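Local atomic coordinates of 28 kDa product (Pseudomonas syringae pv. phaseolicola, PDB entry 1UKF), a protein that is the mature form of a secreted, self-cleaving, papain-like bacterial cysteine protease, needed during infection and probably impairing plant defence where the matching resistance gene is absent. Residues A[116-122]-A[133-138]; A[21-25]-A[144-148]; A[93-98]-A[178-184]; A[7-13]-A[148-154]. All blocks are in the same frame, centred on the assembly; numbering follows the deposited sequence.

Contact 1: A[116-122]-A[133-138]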
loop_
_atom_site.group_PDB
_atom_site.type_symbol
_atom_site.label_atom_id
_atom_site.label_comp_id
_atom_site.label_asym_id
_atom_site.label_seq_id
_atom_site.Cartn_x
_atom_site.Cartn_y
_atom_site.Cartn_z
ATOM N N SER A 116 -13.872 9.317 0.243
ATOM C CA SER A 116 -14.599 8.505 1.206
ATOM C C SER A 116 -15.035 7.144 0.672
ATOM O O SER A 116 -15.581 7.037 -0.428
ATOM C CB SER A 116 -15.816 9.276 1.720
ATOM O OG SER A 116 -16.420 8.584 2.794
ATOM N N GLY A 117 -14.770 6.107 1.464
ATOM C CA GLY A 117 -15.149 4.757 1.096
ATOM C C GLY A 117 -14.161 3.979 0.248
ATOM O O GLY A 117 -14.281 2.761 0.128
ATOM N N ARG A 118 -13.181 4.657 -0.336
ATOM C CA ARG A 118 -12.210 3.969 -1.183
ATOM C C ARG A 118 -11.086 3.270 -0.439
ATOM O O ARG A 118 -10.580 3.758 0.574
ATOM C CB ARG A 118 -11.603 4.937 -2.201
ATOM C CG ARG A 118 -12.604 5.510 -3.192
ATOM C CD ARG A 118 -11.903 6.221 -4.343
ATOM N NE ARG A 118 -12.858 6.821 -5.273
ATOM C CZ ARG A 118 -12.522 7.476 -6.378
ATOM N NH1 ARG A 118 -11.247 7.621 -6.707
ATOM N NH2 ARG A 118 -13.464 7.992 -7.158
ATOM N N LYS A 119 -10.708 2.109 -0.963
ATOM C CA LYS A 119 -9.622 1.310 -0.415
ATOM C C LYS A 119 -8.676 0.999 -1.559
ATOM O O LYS A 119 -9.118 0.761 -2.683
ATOM C CB LYS A 119 -10.148 0.003 0.181
ATOM C CG LYS A 119 -10.856 0.174 1.509
ATOM C CD LYS A 119 -11.098 -1.168 2.180
ATOM C CE LYS A 119 -11.722 -0.995 3.559
ATOM N NZ LYS A 119 -13.093 -0.433 3.473
ATOM N N HIS A 120 -7.378 1.007 -1.281
ATOM C CA HIS A 120 -6.396 0.721 -2.319
ATOM C C HIS A 120 -5.193 -0.045 -1.829
ATOM O O HIS A 120 -4.764 0.095 -0.683
ATOM C CB HIS A 120 -5.807 2.005 -2.923
ATOM C CG HIS A 120 -6.770 2.826 -3.713
ATOM N ND1 HIS A 120 -6.807 2.824 -5.091
ATOM C CD2 HIS A 120 -7.708 3.715 -3.313
ATOM C CE1 HIS A 120 -7.725 3.680 -5.504
ATOM N NE2 HIS A 120 -8.287 4.232 -4.444
ATOM N N LEU A 121 -4.656 -0.856 -2.728
ATOM C CA LEU A 121 -3.391 -1.529 -2.499
ATOM C C LEU A 121 -2.586 -0.664 -3.472
ATOM O O LEU A 121 -3.030 -0.424 -4.599
ATOM C CB LEU A 121 -3.394 -2.981 -2.987
ATOM C CG LEU A 121 -2.013 -3.651 -2.925
ATOM C CD1 LEU A 121 -1.557 -3.800 -1.479
ATOM C CD2 LEU A 121 -2.089 -5.012 -3.597
ATOM N N LEU A 122 -1.438 -0.155 -3.044
ATOM C CA LEU A 122 -0.622 0.681 -3.914
ATOM C C LEU A 122 0.759 0.073 -4.051
ATOM O O LEU A 122 1.285 -0.510 -3.106
ATOM C CB LEU A 122 -0.478 2.092 -3.337
ATOM C CG LEU A 122 -1.739 2.897 -3.013
ATOM C CD1 LEU A 122 -1.347 4.199 -2.340
ATOM C CD2 LEU A 122 -2.530 3.169 -4.282
ATOM N N ALA A 133 4.859 -2.570 -1.782
ATOM C CA ALA A 133 3.428 -2.400 -1.622
ATOM C C ALA A 133 3.025 -1.758 -0.305
ATOM O O ALA A 133 3.606 -2.042 0.742
ATOM C CB ALA A 133 2.747 -3.749 -1.761
ATOM N N ILE A 134 2.035 -0.876 -0.382
ATOM C CA ILE A 134 1.477 -0.208 0.784
ATOM C C ILE A 134 -0.036 -0.224 0.577
ATOM O O ILE A 134 -0.522 -0.661 -0.469
ATOM C CB ILE A 134 1.989 1.252 0.931
ATOM C CG1 ILE A 134 1.570 2.107 -0.269
ATOM C CG2 ILE A 134 3.505 1.244 1.089
ATOM C CD1 ILE A 134 1.970 3.569 -0.155
ATOM N N ALA A 135 -0.793 0.233 1.565
ATOM C CA ALA A 135 -2.243 0.233 1.433
ATOM C C ALA A 135 -2.854 1.451 2.090
ATOM O O ALA A 135 -2.231 2.113 2.918
ATOM C CB ALA A 135 -2.828 -1.043 2.052
ATOM N N CYS A 136 -4.085 1.758 1.715
ATOM C CA CYS A 136 -4.771 2.889 2.312
ATOM C C CYS A 136 -6.275 2.686 2.261
ATOM O O CYS A 136 -6.793 1.933 1.434
ATOM C CB CYS A 136 -4.372 4.208 1.629
ATOM S SG CYS A 136 -4.703 4.323 -0.141
ATOM N N SER A 137 -6.965 3.347 3.182
ATOM C CA SER A 137 -8.411 3.260 3.283
ATOM C C SER A 137 -8.924 4.603 3.758
ATOM O O SER A 137 -8.389 5.185 4.704
ATOM C CB SER A 137 -8.802 2.172 4.280
ATOM O OG SER A 137 -10.209 2.120 4.453
ATOM N N CYS A 138 -9.957 5.098 3.091
ATOM C CA CYS A 138 -10.533 6.378 3.450
ATOM C C CYS A 138 -11.907 6.135 4.052
ATOM O O CYS A 138 -12.822 5.666 3.370
ATOM C CB CYS A 138 -10.633 7.268 2.211
ATOM S SG CYS A 138 -10.934 9.009 2.560
HETATM O O HOH W 1 -12.690 2.717 3.235
#
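Ala133 lies on the returning strand, 130-139, of a beta hairpin in the central antiparallel sheet of this papain-like fold, its CA-H directed at Leu122 O; strand residues 119-122 and 133-138 run at 168°, close to antiparallel. Ile134 follows in a hydrogen-bonded pair with Leu122: Leu122 N gives a nearly linear bond to Ile134 O (2.8 Å, 178° at the hydrogen), and Ile134 N returns one to Leu122 O. With chi1 at 62°, CG1 of Ile134 sits between backbone N and carbonyl carbon, which brings it to 3.7 Å from Leu122 CB; the two side chains pass each other obliquely. The Ile134 side chain also packs close to the catalytic His132 and Asp147. Ala135, on the opposite face, pairs with Leu121 without direct hydrogen bonds, while Leu121 CD1 reaches back to Ile134 O (3.5 Å). Ser22 and Trp25 of helix 18-27 pack against Ala135. Cys136 restores the two-bond pattern with His120, and its SG lies 3.8 Å from His120 CB and 4.0 Å from Leu122 CD1, oblique to the imidazole. Ser137 shares a face with Lys119, whose chain passes alongside it, CE 3.6 Å from Ser137 OG. At Cys138, N donates to Arg118 O and O accepts from Gly117 N; a water also donates to Cys138 O (3.0 Å), accepts from Lys119 NZ and hydrogen-bonds Ser137 OG.

Contact 2: A[21-25]-A[144-148]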
loop_
_atom_site.group_PDB
_atom_site.type_symbol
_atom_site.label_atom_id
_atom_site.label_comp_id
_atom_site.label_asym_id
_atom_site.label_seq_id
_atom_site.Cartn_x
_atom_site.Cartn_y
_atom_site.Cartn_z
ATOM N N LEU A 21 1.214 -8.230 3.810
ATOM C CA LEU A 21 0.942 -7.444 5.011
ATOM C C LEU A 21 -0.027 -6.308 4.708
ATOM O O LEU A 21 -0.927 -6.027 5.501
ATOM C CB LEU A 21 2.240 -6.859 5.574
ATOM C CG LEU A 21 3.204 -7.839 6.250
ATOM C CD1 LEU A 21 4.537 -7.148 6.505
ATOM C CD2 LEU A 21 2.599 -8.350 7.557
ATOM N N SER A 22 0.157 -5.652 3.566
ATOM C CA SER A 22 -0.709 -4.548 3.178
ATOM C C SER A 22 -2.136 -5.034 2.969
ATOM O O SER A 22 -3.093 -4.350 3.342
ATOM C CB SER A 22 -0.183 -3.880 1.906
ATOM O OG SER A 22 1.033 -3.208 2.175
ATOM N N THR A 23 -2.285 -6.216 2.378
ATOM C CA THR A 23 -3.618 -6.756 2.153
ATOM C C THR A 23 -4.252 -7.160 3.484
ATOM O O THR A 23 -5.448 -6.943 3.691
ATOM C CB THR A 23 -3.579 -7.950 1.181
ATOM O OG1 THR A 23 -3.021 -7.518 -0.069
ATOM C CG2 THR A 23 -4.984 -8.478 0.920
ATOM N N GLU A 24 -3.461 -7.726 4.394
ATOM C CA GLU A 24 -3.985 -8.103 5.707
ATOM C C GLU A 24 -4.452 -6.828 6.416
ATOM O O GLU A 24 -5.500 -6.817 7.060
ATOM C CB GLU A 24 -2.901 -8.818 6.528
ATOM C CG GLU A 24 -3.266 -9.129 7.987
ATOM C CD GLU A 24 -4.390 -10.142 8.145
ATOM O OE1 GLU A 24 -4.801 -10.772 7.149
ATOM O OE2 GLU A 24 -4.860 -10.316 9.292
ATOM N N TRP A 25 -3.687 -5.747 6.285
ATOM C CA TRP A 25 -4.078 -4.486 6.911
ATOM C C TRP A 25 -5.407 -4.017 6.316
ATOM O O TRP A 25 -6.283 -3.551 7.042
ATOM C CB TRP A 25 -3.009 -3.411 6.688
ATOM C CG TRP A 25 -3.355 -2.093 7.328
ATOM C CD1 TRP A 25 -3.117 -1.717 8.621
ATOM C CD2 TRP A 25 -4.022 -0.990 6.706
ATOM N NE1 TRP A 25 -3.592 -0.446 8.840
ATOM C CE2 TRP A 25 -4.153 0.025 7.682
ATOM C CE3 TRP A 25 -4.521 -0.757 5.418
ATOM C CZ2 TRP A 25 -4.761 1.255 7.408
ATOM C CZ3 TRP A 25 -5.124 0.464 5.144
ATOM C CH2 TRP A 25 -5.238 1.456 6.135
ATOM N N LYS A 144 -6.513 6.810 6.073
ATOM C CA LYS A 144 -5.533 5.945 6.732
ATOM C C LYS A 144 -4.582 5.353 5.699
ATOM O O LYS A 144 -5.017 4.909 4.640
ATOM C CB LYS A 144 -6.229 4.784 7.449
ATOM C CG LYS A 144 -7.233 5.152 8.524
ATOM C CD LYS A 144 -7.853 3.879 9.095
ATOM C CE LYS A 144 -8.839 4.168 10.213
ATOM N NZ LYS A 144 -9.452 2.909 10.721
ATOM N N LEU A 145 -3.291 5.334 6.016
ATOM C CA LEU A 145 -2.303 4.765 5.112
ATOM C C LEU A 145 -1.337 3.897 5.903
ATOM O O LEU A 145 -0.843 4.297 6.959
ATOM C CB LEU A 145 -1.546 5.871 4.369
ATOM C CG LEU A 145 -0.521 5.388 3.336
ATOM C CD1 LEU A 145 -0.402 6.408 2.219
ATOM C CD2 LEU A 145 0.827 5.141 4.004
ATOM N N PHE A 146 -1.083 2.699 5.393
ATOM C CA PHE A 146 -0.174 1.761 6.039
ATOM C C PHE A 146 0.974 1.390 5.114
ATOM O O PHE A 146 0.758 0.954 3.979
ATOM C CB PHE A 146 -0.931 0.489 6.454
ATOM C CG PHE A 146 -0.030 -0.672 6.817
ATOM C CD1 PHE A 146 0.803 -0.612 7.932
ATOM C CD2 PHE A 146 -0.020 -1.824 6.040
ATOM C CE1 PHE A 146 1.629 -1.686 8.262
ATOM C CE2 PHE A 146 0.803 -2.902 6.364
ATOM C CZ PHE A 146 1.627 -2.829 7.478
ATOM N N ASP A 147 2.194 1.588 5.598
ATOM C CA ASP A 147 3.390 1.223 4.848
ATOM C C ASP A 147 4.087 0.195 5.737
ATOM O O ASP A 147 4.529 0.524 6.835
ATOM C CB ASP A 147 4.309 2.426 4.656
ATOM C CG ASP A 147 5.557 2.080 3.866
ATOM O OD1 ASP A 147 5.994 0.911 3.920
ATOM O OD2 ASP A 147 6.112 2.980 3.197
ATOM N N PRO A 148 4.186 -1.063 5.280
ATOM C CA PRO A 148 4.835 -2.119 6.065
ATOM C C PRO A 148 6.215 -1.762 6.636
ATOM O O PRO A 148 6.601 -2.278 7.685
ATOM C CB PRO A 148 4.899 -3.284 5.083
ATOM C CG PRO A 148 3.667 -3.085 4.240
ATOM C CD PRO A 148 3.672 -1.589 4.001
#
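Trp25 and Phe146 carry the tight part of this contact, where helix 18-27 lies on one face of the sheet. Their rings form an offset stack, the Trp25 five-membered ring and the Phe146 ring having centroids 4.6 Å apart and planes inclined by 19°. Phe146 CB stands over the indole, 3.4 Å from the centroid of the five-membered ring and 10° off its normal, a CH-pi contact. With CG anti to the backbone N (chi1 -179°), Trp25 turns its indole toward the strand and flat against Phe146, and the two side chains slide past one another in opposite directions. At the far end of the indole Lys144 CB meets the edge in plane, 3.7 Å from Trp25 CH2, before the lysine chain runs on, extended, to a salt bridge with Glu139. The indole N-H is hydrogen-bonded to Glu152 OE1, which together with the stack helps to set the ring's rotation.

Packing is looser toward Pro148. Leu21 CD1 only brushes Pro148 CB at 4.1 Å, although Ser22 OG comes to 3.3 Å from Pro148 CG; that hydroxyl is hydrogen-bonded to Cys18 O. No hydrogen bond joins the two segments, and this looser side, too, is buried. Asp147 turns away from the helix and hydrogen-bonds His132, while Cys18 starts the helix: a helix-on-sheet interface joining the catalytic elements of a papain-like Cys-His-Asp protease.

Contact 3: A[93-98]-A[178-184]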
loop_
_atom_site.group_PDB
_atom_site.type_symbol
_atom_site.label_atom_id
_atom_site.label_comp_id
_atom_site.label_asym_id
_atom_site.label_seq_id
_atom_site.Cartn_x
_atom_site.Cartn_y
_atom_site.Cartn_z
ATOM N N PRO A 93 -6.024 -0.965 -13.050
ATOM C CA PRO A 93 -4.943 -0.380 -12.250
ATOM C C PRO A 93 -4.434 0.900 -12.908
ATOM O O PRO A 93 -4.194 0.932 -14.117
ATOM C CB PRO A 93 -3.895 -1.485 -12.234
ATOM C CG PRO A 93 -4.733 -2.727 -12.245
ATOM C CD PRO A 93 -5.789 -2.400 -13.284
ATOM N N LYS A 94 -4.278 1.951 -12.113
ATOM C CA LYS A 94 -3.809 3.229 -12.630
ATOM C C LYS A 94 -2.345 3.465 -12.290
ATOM O O LYS A 94 -1.898 3.163 -11.186
ATOM C CB LYS A 94 -4.654 4.367 -12.059
ATOM C CG LYS A 94 -4.242 5.740 -12.553
ATOM C CD LYS A 94 -5.134 6.822 -11.973
ATOM C CE LYS A 94 -4.690 8.197 -12.437
ATOM N NZ LYS A 94 -5.553 9.265 -11.874
ATOM N N THR A 95 -1.599 4.006 -13.247
ATOM C CA THR A 95 -0.188 4.289 -13.044
ATOM C C THR A 95 0.059 5.791 -13.061
ATOM O O THR A 95 -0.205 6.460 -14.061
ATOM C CB THR A 95 0.681 3.643 -14.144
ATOM O OG1 THR A 95 0.473 2.226 -14.152
ATOM C CG2 THR A 95 2.153 3.930 -13.899
ATOM N N VAL A 96 0.555 6.320 -11.949
ATOM C CA VAL A 96 0.855 7.741 -11.858
ATOM C C VAL A 96 2.371 7.878 -11.870
ATOM O O VAL A 96 3.054 7.362 -10.983
ATOM C CB VAL A 96 0.293 8.361 -10.557
ATOM C CG1 VAL A 96 0.554 9.861 -10.540
ATOM C CG2 VAL A 96 -1.200 8.088 -10.450
ATOM N N HIS A 97 2.896 8.557 -12.885
ATOM C CA HIS A 97 4.338 8.740 -13.011
ATOM C C HIS A 97 4.845 9.918 -12.193
ATOM O O HIS A 97 4.119 10.879 -11.949
ATOM C CB HIS A 97 4.725 8.919 -14.482
ATOM C CG HIS A 97 4.362 7.752 -15.346
ATOM N ND1 HIS A 97 3.094 7.567 -15.856
ATOM C CD2 HIS A 97 5.091 6.688 -15.759
ATOM C CE1 HIS A 97 3.059 6.441 -16.546
ATOM N NE2 HIS A 97 4.257 5.889 -16.503
ATOM N N ALA A 98 6.105 9.834 -11.778
ATOM C CA ALA A 98 6.727 10.875 -10.967
ATOM C C ALA A 98 7.087 12.135 -11.747
ATOM O O ALA A 98 7.812 12.991 -11.239
ATOM C CB ALA A 98 7.970 10.318 -10.284
ATOM N N VAL A 178 11.065 6.918 -6.537
ATOM C CA VAL A 178 9.752 6.394 -6.884
ATOM C C VAL A 178 9.427 6.848 -8.304
ATOM O O VAL A 178 8.971 7.970 -8.516
ATOM C CB VAL A 178 8.668 6.921 -5.921
ATOM C CG1 VAL A 178 7.322 6.303 -6.263
ATOM C CG2 VAL A 178 9.055 6.607 -4.481
ATOM N N ALA A 179 9.675 5.969 -9.267
ATOM C CA ALA A 179 9.428 6.268 -10.676
ATOM C C ALA A 179 7.940 6.434 -10.959
ATOM O O ALA A 179 7.539 7.273 -11.771
ATOM C CB ALA A 179 10.007 5.161 -11.548
ATOM N N CYS A 180 7.127 5.622 -10.295
ATOM C CA CYS A 180 5.684 5.691 -10.465
ATOM C C CYS A 180 4.976 4.953 -9.341
ATOM O O CYS A 180 5.593 4.213 -8.575
ATOM C CB CYS A 180 5.263 5.095 -11.815
ATOM S SG CYS A 180 5.470 3.307 -11.982
ATOM N N VAL A 181 3.673 5.181 -9.246
ATOM C CA VAL A 181 2.848 4.544 -8.237
ATOM C C VAL A 181 1.688 3.878 -8.957
ATOM O O VAL A 181 0.993 4.520 -9.745
ATOM C CB VAL A 181 2.270 5.576 -7.245
ATOM C CG1 VAL A 181 1.321 4.889 -6.270
ATOM C CG2 VAL A 181 3.394 6.266 -6.492
ATOM N N ASN A 182 1.492 2.588 -8.709
ATOM C CA ASN A 182 0.376 1.877 -9.319
ATOM C C ASN A 182 -0.739 1.807 -8.287
ATOM O O ASN A 182 -0.498 1.492 -7.120
ATOM C CB ASN A 182 0.766 0.457 -9.725
ATOM C CG ASN A 182 1.934 0.423 -10.674
ATOM O OD1 ASN A 182 1.889 1.003 -11.760
ATOM N ND2 ASN A 182 2.992 -0.262 -10.274
ATOM N N GLU A 183 -1.957 2.098 -8.719
ATOM C CA GLU A 183 -3.100 2.079 -7.824
ATOM C C GLU A 183 -4.030 0.922 -8.133
ATOM O O GLU A 183 -4.410 0.714 -9.285
ATOM C CB GLU A 183 -3.900 3.378 -7.951
ATOM C CG GLU A 183 -3.089 4.650 -7.824
ATOM C CD GLU A 183 -3.909 5.879 -8.166
ATOM O OE1 GLU A 183 -5.069 5.720 -8.599
ATOM O OE2 GLU A 183 -3.397 7.003 -8.006
ATOM N N PHE A 184 -4.386 0.168 -7.101
ATOM C CA PHE A 184 -5.319 -0.939 -7.240
ATOM C C PHE A 184 -6.507 -0.588 -6.356
ATOM O O PHE A 184 -6.462 -0.764 -5.136
ATOM C CB PHE A 184 -4.680 -2.255 -6.793
ATOM C CG PHE A 184 -3.486 -2.648 -7.612
ATOM C CD1 PHE A 184 -2.205 -2.247 -7.241
ATOM C CD2 PHE A 184 -3.643 -3.379 -8.786
ATOM C CE1 PHE A 184 -1.099 -2.568 -8.030
ATOM C CE2 PHE A 184 -2.545 -3.701 -9.581
ATOM C CZ PHE A 184 -1.273 -3.295 -9.202
#
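Next to Pro93 and Phe184, whose side chains touch, strand residues 94-97 and 178-184 form an antiparallel ladder, with short axes 4.6 Å apart at 156°, in which Lys94-Glu183 and Val96-Val181 are hydrogen-bonded pairs and Thr95-Asn182 and His97-Cys180 non-hydrogen-bonded ones. The straightest rung is Val96 N to Val181 O (2.9 Å, 176° at the hydrogen), and beyond the last pair Ala98 N still donates to Ala179 O.

Among the side chains, Pro93 CG lies 3.6 Å from Phe184 CE2, the two side chains crossing at a slant, while Phe75 of helix 73-84 meets the same phenyl ring edge-to-face. Thr95 and Asn182 stand side by side and point the same way, with Thr95 OG1 at 3.0 Å from Asn182 OD1; the amide nitrogen of Asn182 is taken up by Ser123 on the next strand. Thr95 CG2, placed anti to the backbone N, extends the other way to Cys180 SG (3.9 Å) and also lies over one face of the His97 ring.

On the other face of the sheet Lys94 and Glu183 run alongside each other. Here the contact is through the aliphatic chain, Lys94 CD to Glu183 OE1 at 3.6 Å; the charged ends, Lys94 NZ and Glu183 OE1, remain 4.9 Å apart, and the ammonium makes its salt bridge with Asp112. The second carboxylate oxygen, Glu183 OE2, approaches Val96 CG2 at 3.5 Å. Helix 102-113 packs on this face and helix 73-84 on the one bearing Thr95, so strand 88-97 completes one margin of a helix-flanked antiparallel sheet, in keeping with the papain-like fold.

Contact 4: A[7-13]-A[148-154]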
loop_
_atom_site.group_PDB
_atom_site.type_symbol
_atom_site.label_atom_id
_atom_site.label_comp_id
_atom_site.label_asym_id
_atom_site.label_seq_id
_atom_site.Cartn_x
_atom_site.Cartn_y
_atom_site.Cartn_z
ATOM N N VAL A 7 0.581 7.637 13.307
ATOM C CA VAL A 7 -0.323 7.301 14.402
ATOM C C VAL A 7 0.137 6.024 15.106
ATOM O O VAL A 7 -0.202 5.786 16.266
ATOM C CB VAL A 7 -1.794 7.144 13.933
ATOM C CG1 VAL A 7 -2.360 8.498 13.557
ATOM C CG2 VAL A 7 -1.890 6.182 12.764
ATOM N N ALA A 8 0.910 5.203 14.402
ATOM C CA ALA A 8 1.442 3.968 14.974
ATOM C C ALA A 8 2.671 3.538 14.184
ATOM O O ALA A 8 2.565 2.858 13.160
ATOM C CB ALA A 8 0.384 2.868 14.952
ATOM N N SER A 9 3.838 3.948 14.664
ATOM C CA SER A 9 5.102 3.621 14.020
ATOM C C SER A 9 5.475 2.168 14.291
ATOM O O SER A 9 5.443 1.711 15.437
ATOM C CB SER A 9 6.201 4.544 14.544
ATOM O OG SER A 9 7.448 4.232 13.952
ATOM N N ARG A 10 5.827 1.440 13.237
ATOM C CA ARG A 10 6.208 0.042 13.381
ATOM C C ARG A 10 6.742 -0.507 12.066
ATOM O O ARG A 10 6.038 -0.513 11.057
ATOM C CB ARG A 10 5.004 -0.801 13.816
ATOM C CG ARG A 10 5.371 -2.084 14.572
ATOM C CD ARG A 10 5.844 -1.758 15.992
ATOM N NE ARG A 10 4.798 -1.052 16.729
ATOM C CZ ARG A 10 3.770 -1.647 17.324
ATOM N NH1 ARG A 10 3.649 -2.968 17.290
ATOM N NH2 ARG A 10 2.841 -0.918 17.928
ATOM N N ASP A 11 7.995 -0.950 12.075
ATOM C CA ASP A 11 8.586 -1.553 10.889
ATOM C C ASP A 11 8.271 -3.039 11.014
ATOM O O ASP A 11 8.915 -3.753 11.787
ATOM C CB ASP A 11 10.099 -1.342 10.875
ATOM C CG ASP A 11 10.772 -2.012 9.688
ATOM O OD1 ASP A 11 10.107 -2.789 8.967
ATOM O OD2 ASP A 11 11.980 -1.767 9.480
ATOM N N VAL A 12 7.272 -3.499 10.271
ATOM C CA VAL A 12 6.866 -4.898 10.336
ATOM C C VAL A 12 7.206 -5.676 9.069
ATOM O O VAL A 12 6.750 -6.807 8.892
ATOM C CB VAL A 12 5.340 -5.010 10.606
ATOM C CG1 VAL A 12 5.010 -4.384 11.952
ATOM C CG2 VAL A 12 4.545 -4.317 9.500
ATOM N N ASN A 13 8.049 -5.089 8.219
ATOM C CA ASN A 13 8.403 -5.707 6.942
ATOM C C ASN A 13 9.809 -6.297 6.836
ATOM O O ASN A 13 10.352 -6.418 5.737
ATOM C CB ASN A 13 8.182 -4.678 5.823
ATOM C CG ASN A 13 8.141 -5.307 4.442
ATOM O OD1 ASN A 13 7.562 -6.377 4.250
ATOM N ND2 ASN A 13 8.734 -4.628 3.464
ATOM N N PRO A 148 4.186 -1.063 5.280
ATOM C CA PRO A 148 4.835 -2.119 6.065
ATOM C C PRO A 148 6.215 -1.762 6.636
ATOM O O PRO A 148 6.601 -2.278 7.685
ATOM C CB PRO A 148 4.899 -3.284 5.083
ATOM C CG PRO A 148 3.667 -3.085 4.240
ATOM C CD PRO A 148 3.672 -1.589 4.001
ATOM N N ASN A 149 6.960 -0.897 5.950
ATOM C CA ASN A 149 8.288 -0.497 6.418
ATOM C C ASN A 149 8.256 0.537 7.535
ATOM O O ASN A 149 9.227 0.665 8.282
ATOM C CB ASN A 149 9.121 0.132 5.291
ATOM C CG ASN A 149 9.524 -0.852 4.215
ATOM O OD1 ASN A 149 9.782 -2.025 4.479
ATOM N ND2 ASN A 149 9.618 -0.360 2.984
ATOM N N LEU A 150 7.144 1.261 7.656
ATOM C CA LEU A 150 7.040 2.357 8.616
ATOM C C LEU A 150 5.939 2.311 9.662
ATOM O O LEU A 150 6.150 2.730 10.803
ATOM C CB LEU A 150 6.916 3.670 7.838
ATOM C CG LEU A 150 8.045 3.958 6.842
ATOM C CD1 LEU A 150 7.621 5.054 5.881
ATOM C CD2 LEU A 150 9.307 4.351 7.599
ATOM N N GLY A 151 4.763 1.831 9.279
ATOM C CA GLY A 151 3.654 1.778 10.214
ATOM C C GLY A 151 2.426 2.443 9.623
ATOM O O GLY A 151 2.296 2.543 8.397
ATOM N N GLU A 152 1.527 2.905 10.488
ATOM C CA GLU A 152 0.300 3.540 10.029
ATOM C C GLU A 152 0.322 5.052 10.199
ATOM O O GLU A 152 0.821 5.579 11.201
ATOM C CB GLU A 152 -0.916 2.957 10.763
ATOM C CG GLU A 152 -2.252 3.393 10.148
ATOM C CD GLU A 152 -3.465 2.724 10.774
ATOM O OE1 GLU A 152 -3.429 1.494 10.995
ATOM O OE2 GLU A 152 -4.463 3.436 11.027
ATOM N N PHE A 153 -0.221 5.735 9.198
ATOM C CA PHE A 153 -0.309 7.188 9.177
ATOM C C PHE A 153 -1.762 7.557 8.940
ATOM O O PHE A 153 -2.524 6.778 8.363
ATOM C CB PHE A 153 0.546 7.765 8.045
ATOM C CG PHE A 153 1.996 7.389 8.126
ATOM C CD1 PHE A 153 2.435 6.146 7.676
ATOM C CD2 PHE A 153 2.918 8.265 8.685
ATOM C CE1 PHE A 153 3.776 5.780 7.785
ATOM C CE2 PHE A 153 4.258 7.913 8.800
ATOM C CZ PHE A 153 4.689 6.666 8.349
ATOM N N GLN A 154 -2.142 8.746 9.383
ATOM C CA GLN A 154 -3.504 9.217 9.201
ATOM C C GLN A 154 -3.522 10.713 8.959
ATOM O O GLN A 154 -2.678 11.452 9.474
ATOM C CB GLN A 154 -4.358 8.883 10.427
ATOM C CG GLN A 154 -4.759 7.416 10.515
ATOM C CD GLN A 154 -5.593 7.113 11.742
ATOM O OE1 GLN A 154 -6.285 7.990 12.262
ATOM N NE2 GLN A 154 -5.549 5.864 12.199
HETATM O O HOH W 2 8.198 4.265 11.468
HETATM O O HOH W 3 11.387 -3.183 6.568
#
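Asn13 and Asn149 bring two amides together with their planes 43° apart: Asn149 OD1 lies in the amide plane of Asn13 and takes its ND2 proton at 3.0 Å, yet the donor stands 37° above the carbonyl plane of Asn149 and so misses a lone pair. Asn13 CB runs alongside the ring of Pro148, 3.6 Å from its CB. A third amide, that of Gln154, holds Glu152 OE2 in its plane (NE2 to OE2 2.9 Å), and that carboxylate has a salt bridge to Arg37. Leu150 CB meets the edge of the Phe153 ring in plane.

Along the backbone, Val7 N and Ala8 N both donate to Glu152 O from one face of its carbonyl plane, at 3.0 and 3.2 Å: a classic beta bulge. Val7 crosses Gln154 at about a right angle, CG1 being 3.7 Å from Gln154 CB. Farther on, Arg10 N binds Leu150 O (2.8 Å), and Val12 N lies almost in line with the Pro148 C=O, though the bond is bent at the hydrogen (144°). Asp11 OD1 accepts from Asn13 N (3.2 Å), closing an Asx turn.

Asn149 also gives its ND2 to Tyr171 and its backbone N to Asp147, beside His132, while Asn13 OD1 accepts from Ile17 N. This polar network thus probably helps hold the N-terminal arm and the loop after the catalytic aspartate in fixed relation near the active site.

From the N terminus, segment 7-13 leads, after a short connection, into helix 18-27, and both wait for partners late in the chain: contact 4 closes the longest loop, and contact 2 nests inside it, the two sharing Pro148. Residues 93-98 pair with 178-184 near the C terminus, so contact 3 crosses both contacts 2 and 4. Contact 1, a local hairpin, nests within all three. Across the sheet the order is 6-9, 151-156, 142-147, 130-139, 119-126, 178-187, 88-97: contacts 4 and 3 tie in the outermost strands, their centres about 21 Å apart, contact 1 joins central strands, and contact 2 fastens the helix to the sheet.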